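Local coordinates for protein cellobiose 2-epimerase (Spirochaeta thermophila DSM 6192, PDB 5ZIG) that probably catalyses the reversible epimerization of cellobiose to 4-O-beta-D-glucopyranosyl-D-mannose, at residues R212-E215 and A216-L220; L261-S264 and V265-Y269; D271-P274 and E275-S279. One frame throughout, in Å; residues are numbered along the deposited sequence.

Overall arrangement
All three contacts are local, each made within a few residues of one chain, and they lie on the same side of its centre. Interaction 1 covers the opening turns of helix 211-228, interaction 2 the last turns of helix 251-269, and interaction 3 the start of helix 275-294 with the loop before it. Interaction 2 sits in the middle and touches both others; interactions 1 and 3 stay about 8 Å apart at their nearest atoms. All three are partly buried; interaction 2 has no exposed residue among those that touch, whereas the others pair buried apolar side chains with exposed ones. Carboxylates and water mark interaction 1, a serine hydroxyl interaction 2, proline and aromatic rings interaction 3.

Interaction 1: R212-E215 and A216-L220; sequences RVRE and AMEHL
E215 and E218 run side by side along the helix, pointing the same way and with their carboxylate planes 20° apart, but the carboxylates themselves do not touch. Instead E218 OE1 rests against the aliphatic part of E215, 3.8 Å from E215 CA and little farther from CG. The carboxylate oxygens E215 OE2 and E218 OE1 stay 5.5 Å apart. A water donates to E218 OE1 at 2.9 Å and, weakly, to the backbone E215 O, linking the glutamate head to the helix it springs from. E218 CG lies anti to its carbonyl carbon (chi1 -59°), which lays the side chain back along the preceding turn and brings CG to 3.2 Å from R214 O.

The backbone is regular alpha-helix: A216, M217, E218 and H219 each bond to the carbonyl four residues earlier, the M217 N to V213 O bond being 2.8 Å long. On the buried side M217 CG lies over that same V213 O at 3.3 Å, and its thioether goes on to helices 191-208 and 251-269. A216 packs against E153 of helix 139-156, Y201 of helix 191-208 and Y164 of a loop, while H219 uses NE2 to hold G163 N. With an alanine in place of E218, the water would probably lose its stronger acceptor and L268 of helix 251-269 would lose part of its cover.

Two neighbouring acids would be expected to repel mildly; the water and the guanidinium of R214, whose NE lies 5.4 Å from E218 OE2 without contact, probably temper this.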
loop_
_atom_site.group_PDB
_atom_site.type_symbol
_atom_site.label_atom_id
_atom_site.label_comp_id
_atom_site.label_asym_id
_atom_site.label_seq_id
_atom_site.Cartn_x
_atom_site.Cartn_y
_atom_site.Cartn_z
ATOM N N ARG A 212 -1.345 5.832 22.228
ATOM C CA ARG A 212 -1.410 4.374 22.150
ATOM C C ARG A 212 -1.071 3.898 20.742
ATOM O O ARG A 212 -0.424 2.862 20.564
ATOM C CB ARG A 212 -2.789 3.879 22.585
ATOM C CG ARG A 212 -3.062 4.100 24.065
ATOM C CD ARG A 212 -3.981 3.044 24.650
ATOM N NE ARG A 212 -3.761 1.728 24.055
ATOM C CZ ARG A 212 -4.601 1.137 23.207
ATOM N NH1 ARG A 212 -5.724 1.748 22.846
ATOM N NH2 ARG A 212 -4.316 -0.064 22.716
ATOM N N VAL A 213 -1.458 4.665 19.732
ATOM C CA VAL A 213 -1.017 4.351 18.379
ATOM C C VAL A 213 0.497 4.469 18.274
ATOM O O VAL A 213 1.161 3.590 17.706
ATOM C CB VAL A 213 -1.727 5.247 17.355
ATOM C CG1 VAL A 213 -1.676 4.583 15.945
ATOM C CG2 VAL A 213 -3.136 5.463 17.794
ATOM N N ARG A 214 1.070 5.550 18.825
ATOM C CA ARG A 214 2.511 5.759 18.672
ATOM C C ARG A 214 3.283 4.629 19.326
ATOM O O ARG A 214 4.332 4.200 18.821
ATOM C CB ARG A 214 2.953 7.102 19.269
ATOM C CG ARG A 214 4.451 7.116 19.655
ATOM C CD ARG A 214 4.827 8.184 20.678
ATOM N NE ARG A 214 5.390 9.360 20.027
ATOM C CZ ARG A 214 4.816 10.559 20.025
ATOM N NH1 ARG A 214 3.666 10.746 20.658
ATOM N NH2 ARG A 214 5.395 11.575 19.396
ATOM N N GLU A 215 2.768 4.131 20.454
ATOM C CA GLU A 215 3.417 3.024 21.138
ATOM C C GLU A 215 3.343 1.741 20.312
ATOM O O GLU A 215 4.329 1.002 20.223
ATOM C CB GLU A 215 2.790 2.854 22.528
ATOM C CG GLU A 215 3.181 4.028 23.448
ATOM C CD GLU A 215 2.424 4.084 24.770
ATOM O OE1 GLU A 215 1.476 3.292 24.975
ATOM O OE2 GLU A 215 2.783 4.945 25.605
ATOM N N ALA A 216 2.188 1.458 19.701
ATOM C CA ALA A 216 2.112 0.313 18.790
ATOM C C ALA A 216 3.073 0.485 17.615
ATOM O O ALA A 216 3.699 -0.487 17.170
ATOM C CB ALA A 216 0.679 0.118 18.302
ATOM N N MET A 217 3.224 1.723 17.124
ATOM C CA MET A 217 4.198 2.021 16.068
ATOM C C MET A 217 5.623 1.684 16.505
ATOM O O MET A 217 6.366 1.024 15.774
ATOM C CB MET A 217 4.095 3.491 15.656
ATOM C CG MET A 217 2.838 3.803 14.851
ATOM S SD MET A 217 2.502 5.572 14.724
ATOM C CE MET A 217 3.770 6.136 13.558
ATOM N N GLU A 218 6.014 2.119 17.705
ATOM C CA GLU A 218 7.308 1.735 18.261
ATOM C C GLU A 218 7.493 0.225 18.231
ATOM O O GLU A 218 8.487 -0.278 17.701
ATOM C CB GLU A 218 7.428 2.247 19.698
ATOM C CG GLU A 218 7.288 3.770 19.867
ATOM C CD GLU A 218 7.642 4.237 21.285
ATOM O OE1 GLU A 218 7.021 3.721 22.239
ATOM O OE2 GLU A 218 8.487 5.138 21.454
ATOM N N HIS A 219 6.528 -0.510 18.805
ATOM C CA HIS A 219 6.587 -1.967 18.772
ATOM C C HIS A 219 6.853 -2.471 17.354
ATOM O O HIS A 219 7.736 -3.307 17.131
ATOM C CB HIS A 219 5.275 -2.557 19.288
ATOM C CG HIS A 219 5.241 -4.050 19.245
ATOM N ND1 HIS A 219 6.176 -4.834 19.888
ATOM C CD2 HIS A 219 4.381 -4.904 18.647
ATOM C CE1 HIS A 219 5.889 -6.110 19.690
ATOM N NE2 HIS A 219 4.805 -6.180 18.940
ATOM N N LEU A 220 6.091 -1.960 16.381
ATOM C CA LEU A 220 6.227 -2.419 14.995
ATOM C C LEU A 220 7.622 -2.133 14.450
ATOM O O LEU A 220 8.198 -2.960 13.731
ATOM C CB LEU A 220 5.147 -1.768 14.122
ATOM C CG LEU A 220 3.791 -2.481 14.220
ATOM C CD1 LEU A 220 2.632 -1.635 13.742
ATOM C CD2 LEU A 220 3.836 -3.817 13.480
HETATM O O HOH W 1 6.148 1.102 23.087
#

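Interaction 2: L261-S264 and V265-Y269; sequences LTES and VELLY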
loop_
_atom_site.group_PDB
_atom_site.type_symbol
_atom_site.label_atom_id
_atom_site.label_comp_id
_atom_site.label_asym_id
_atom_site.label_seq_id
_atom_site.Cartn_x
_atom_site.Cartn_y
_atom_site.Cartn_z
ATOM N N LEU A 261 8.491 2.968 6.417
ATOM C CA LEU A 261 9.246 2.976 7.662
ATOM C C LEU A 261 9.691 4.394 7.997
ATOM O O LEU A 261 9.579 4.836 9.149
ATOM C CB LEU A 261 10.452 2.049 7.564
ATOM C CG LEU A 261 10.344 0.575 7.970
ATOM C CD1 LEU A 261 9.193 -0.125 7.318
ATOM C CD2 LEU A 261 11.644 -0.112 7.615
ATOM N N THR A 262 10.194 5.121 6.991
ATOM C CA THR A 262 10.570 6.520 7.165
ATOM C C THR A 262 9.414 7.350 7.712
ATOM O O THR A 262 9.590 8.097 8.678
ATOM C CB THR A 262 11.082 7.116 5.831
ATOM O OG1 THR A 262 12.349 6.529 5.463
ATOM C CG2 THR A 262 11.211 8.618 5.947
ATOM N N GLU A 263 8.209 7.191 7.143
ATOM C CA GLU A 263 7.071 7.972 7.639
ATOM C C GLU A 263 6.849 7.765 9.136
ATOM O O GLU A 263 6.638 8.725 9.884
ATOM C CB GLU A 263 5.791 7.599 6.899
ATOM C CG GLU A 263 4.660 8.534 7.174
ATOM C CD GLU A 263 3.317 7.938 6.831
ATOM O OE1 GLU A 263 3.219 6.706 6.658
ATOM O OE2 GLU A 263 2.359 8.717 6.704
ATOM N N SER A 264 6.888 6.508 9.585
ATOM C CA SER A 264 6.587 6.223 10.985
ATOM C C SER A 264 7.659 6.781 11.920
ATOM O O SER A 264 7.340 7.364 12.967
ATOM C CB SER A 264 6.417 4.718 11.183
ATOM O OG SER A 264 7.577 4.022 10.772
ATOM N N VAL A 265 8.940 6.613 11.561
ATOM C CA VAL A 265 10.031 7.095 12.416
ATOM C C VAL A 265 10.130 8.619 12.367
ATOM O O VAL A 265 10.564 9.259 13.341
ATOM C CB VAL A 265 11.358 6.401 12.049
ATOM C CG1 VAL A 265 12.569 6.990 12.842
ATOM C CG2 VAL A 265 11.278 4.931 12.326
ATOM N N GLU A 266 9.691 9.236 11.269
ATOM C CA GLU A 266 9.544 10.687 11.251
ATOM C C GLU A 266 8.399 11.141 12.161
ATOM O O GLU A 266 8.546 12.109 12.920
ATOM C CB GLU A 266 9.337 11.176 9.816
ATOM C CG GLU A 266 9.374 12.694 9.682
ATOM C CD GLU A 266 9.799 13.160 8.289
ATOM O OE1 GLU A 266 9.740 14.382 8.035
ATOM O OE2 GLU A 266 10.201 12.318 7.455
ATOM N N LEU A 267 7.256 10.451 12.116
ATOM C CA LEU A 267 6.180 10.811 13.030
ATOM C C LEU A 267 6.606 10.645 14.483
ATOM O O LEU A 267 6.120 11.367 15.361
ATOM C CB LEU A 267 4.938 9.968 12.740
ATOM C CG LEU A 267 4.123 10.356 11.512
ATOM C CD1 LEU A 267 3.098 9.264 11.236
ATOM C CD2 LEU A 267 3.457 11.722 11.713
ATOM N N LEU A 268 7.514 9.710 14.764
ATOM C CA LEU A 268 7.918 9.483 16.148
ATOM C C LEU A 268 8.980 10.489 16.605
ATOM O O LEU A 268 8.883 11.050 17.703
ATOM C CB LEU A 268 8.424 8.045 16.310
ATOM C CG LEU A 268 7.488 6.945 16.832
ATOM C CD1 LEU A 268 6.144 6.965 16.148
ATOM C CD2 LEU A 268 8.138 5.623 16.604
ATOM N N TYR A 269 10.007 10.725 15.793
ATOM C CA TYR A 269 11.136 11.542 16.223
ATOM C C TYR A 269 11.365 12.789 15.386
ATOM O O TYR A 269 12.321 13.515 15.657
ATOM C CB TYR A 269 12.430 10.719 16.224
ATOM C CG TYR A 269 12.308 9.421 16.955
ATOM C CD1 TYR A 269 12.222 9.386 18.346
ATOM C CD2 TYR A 269 12.273 8.218 16.262
ATOM C CE1 TYR A 269 12.110 8.183 19.019
ATOM C CE2 TYR A 269 12.163 7.015 16.924
ATOM C CZ TYR A 269 12.083 6.998 18.305
ATOM O OH TYR A 269 11.970 5.789 18.962
#
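V265 follows S264 in the closing turns of helix 251-269, a helix of the (alpha/alpha)6 barrel common to this epimerase family, and its N bonds to L261 O at 3.1 Å. That carbonyl is gripped twice, since the hydroxyl of S264 donates to it too, with OG 2.7 Å from L261 O. The torsion responsible (chi1 57°) sets OG between the backbone N and the carbonyl carbon of S264, folding the hydroxyl back on the preceding turn. Next, E266 N donates to T262 O, 2.8 Å away and nearly in line with the C=O bond; its extended side chain crosses that of T262 at a slant, with OE2 4.1 Å from T262 CG2, while T262 OG1 is bound to T258 O and N327. L267 bonds to E263 O and lays CG over the same oxygen at 3.4 Å; the carboxylate of E263 turns to a salt bridge with R206. At L268 the bond to S264 O is more bent (135° at the hydrogen), and CD1 closes on that oxygen. Y269 ends the helix: L268 CB sits 3.8 Å above one face of its ring, toward the rim, and V265 CG1 lies at the ring edge, in plane.

Interaction 3: D271-P274 and E275-S279; sequences DPLP and EWFLS
P274 occupies the N-cap position of helix 275-294, its carbonyl facing the first turn while its ring packs against W276. P274 O accepts a nearly straight bond in its carbonyl plane from L278 N at 3.2 Å, and a second, weak one from F277 N. Proline offers no polar side chain, and its own contribution is apolar: P274 CB lies over the five-membered ring of W276, 3.6 Å from its centroid, in a CH-pi contact. The indole reaches this place because W276 CG stands between the backbone N and the carbonyl carbon (chi1 63°), a turn that brings NE1 to 3.3 Å from P274 CB. F277 CB lies over the same face of the indole, toward its rim.

In the (alpha/alpha)6 barrel of this family, successive helices are joined by loops such as the one containing residues 271-274, here preceded by helix 251-269. The loop is shaped by a cis peptide bond before P272 and then turns L273 inward. L273 and F277 run side by side, pointing the same way, with L273 CD2 3.6 Å from F277 CD2. That pair closes on helix 251-269, L273 meeting E266 and F277 meeting T262, and P274 adds contacts with V265 and Y269. L278 points elsewhere, to L331 and F332 of helix 315-332. At the residue after P274, E275 O accepts two bonds from S279: from its backbone N at 2.9 Å and from OG at 3.0 Å, the latter above the carbonyl plane.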
loop_
_atom_site.group_PDB
_atom_site.type_symbol
_atom_site.label_atom_id
_atom_site.label_comp_id
_atom_site.label_asym_id
_atom_site.label_seq_id
_atom_site.Cartn_x
_atom_site.Cartn_y
_atom_site.Cartn_z
ATOM N N ASP A 271 12.164 15.389 12.092
ATOM C CA ASP A 271 13.241 15.593 11.134
ATOM C C ASP A 271 14.318 16.458 11.767
ATOM O O ASP A 271 13.981 17.466 12.403
ATOM C CB ASP A 271 12.694 16.262 9.869
ATOM C CG ASP A 271 13.644 16.168 8.696
ATOM O OD1 ASP A 271 13.966 15.036 8.266
ATOM O OD2 ASP A 271 14.059 17.235 8.196
ATOM N N PRO A 272 15.615 16.102 11.651
ATOM C CA PRO A 272 16.180 14.940 10.951
ATOM C C PRO A 272 15.933 13.634 11.688
ATOM O O PRO A 272 15.791 13.641 12.915
ATOM C CB PRO A 272 17.672 15.251 10.922
ATOM C CG PRO A 272 17.895 15.992 12.206
ATOM C CD PRO A 272 16.665 16.865 12.358
ATOM N N LEU A 273 15.892 12.527 10.954
ATOM C CA LEU A 273 15.621 11.235 11.565
ATOM C C LEU A 273 16.863 10.729 12.302
ATOM O O LEU A 273 17.962 11.264 12.136
ATOM C CB LEU A 273 15.135 10.261 10.492
ATOM C CG LEU A 273 13.620 10.282 10.212
ATOM C CD1 LEU A 273 13.203 11.531 9.455
ATOM C CD2 LEU A 273 13.156 9.039 9.449
ATOM N N PRO A 274 16.711 9.719 13.164
ATOM C CA PRO A 274 17.875 9.181 13.881
ATOM C C PRO A 274 18.887 8.553 12.940
ATOM O O PRO A 274 18.537 7.981 11.908
ATOM C CB PRO A 274 17.264 8.130 14.816
ATOM C CG PRO A 274 15.860 8.619 15.035
ATOM C CD PRO A 274 15.443 9.224 13.727
ATOM N N GLU A 275 20.162 8.672 13.316
ATOM C CA GLU A 275 21.240 8.106 12.511
ATOM C C GLU A 275 21.159 6.590 12.445
ATOM O O GLU A 275 21.508 5.998 11.418
ATOM C CB GLU A 275 22.596 8.531 13.076
ATOM C CG GLU A 275 22.819 10.031 13.071
ATOM C CD GLU A 275 22.703 10.643 11.681
ATOM O OE1 GLU A 275 23.024 9.951 10.691
ATOM O OE2 GLU A 275 22.288 11.818 11.582
ATOM N N TRP A 276 20.717 5.937 13.527
ATOM C CA TRP A 276 20.543 4.491 13.454
ATOM C C TRP A 276 19.540 4.113 12.366
ATOM O O TRP A 276 19.731 3.115 11.660
ATOM C CB TRP A 276 20.138 3.921 14.823
ATOM C CG TRP A 276 18.810 4.372 15.409
ATOM C CD1 TRP A 276 18.618 5.335 16.368
ATOM C CD2 TRP A 276 17.502 3.842 15.111
ATOM N NE1 TRP A 276 17.276 5.447 16.665
ATOM C CE2 TRP A 276 16.572 4.547 15.905
ATOM C CE3 TRP A 276 17.031 2.845 14.244
ATOM C CZ2 TRP A 276 15.199 4.292 15.853
ATOM C CZ3 TRP A 276 15.660 2.588 14.199
ATOM C CH2 TRP A 276 14.765 3.312 15.002
ATOM N N PHE A 277 18.486 4.917 12.188
ATOM C CA PHE A 277 17.512 4.619 11.143
ATOM C C PHE A 277 18.112 4.810 9.749
ATOM O O PHE A 277 17.966 3.947 8.871
ATOM C CB PHE A 277 16.259 5.487 11.308
ATOM C CG PHE A 277 15.243 5.253 10.217
ATOM C CD1 PHE A 277 14.446 4.123 10.236
ATOM C CD2 PHE A 277 15.152 6.113 9.137
ATOM C CE1 PHE A 277 13.543 3.872 9.201
ATOM C CE2 PHE A 277 14.250 5.879 8.108
ATOM C CZ PHE A 277 13.442 4.754 8.140
ATOM N N LEU A 278 18.789 5.939 9.522
ATOM C CA LEU A 278 19.484 6.130 8.253
ATOM C C LEU A 278 20.424 4.969 7.962
ATOM O O LEU A 278 20.347 4.347 6.894
ATOM C CB LEU A 278 20.245 7.461 8.256
ATOM C CG LEU A 278 19.381 8.718 8.374
ATOM C CD1 LEU A 278 20.263 9.945 8.360
ATOM C CD2 LEU A 278 18.359 8.817 7.258
ATOM N N SER A 279 21.303 4.641 8.915
ATOM C CA SER A 279 22.254 3.551 8.695
ATOM C C SER A 279 21.543 2.233 8.418
ATOM O O SER A 279 22.000 1.432 7.594
ATOM C CB SER A 279 23.181 3.402 9.902
ATOM O OG SER A 279 23.818 4.628 10.171
#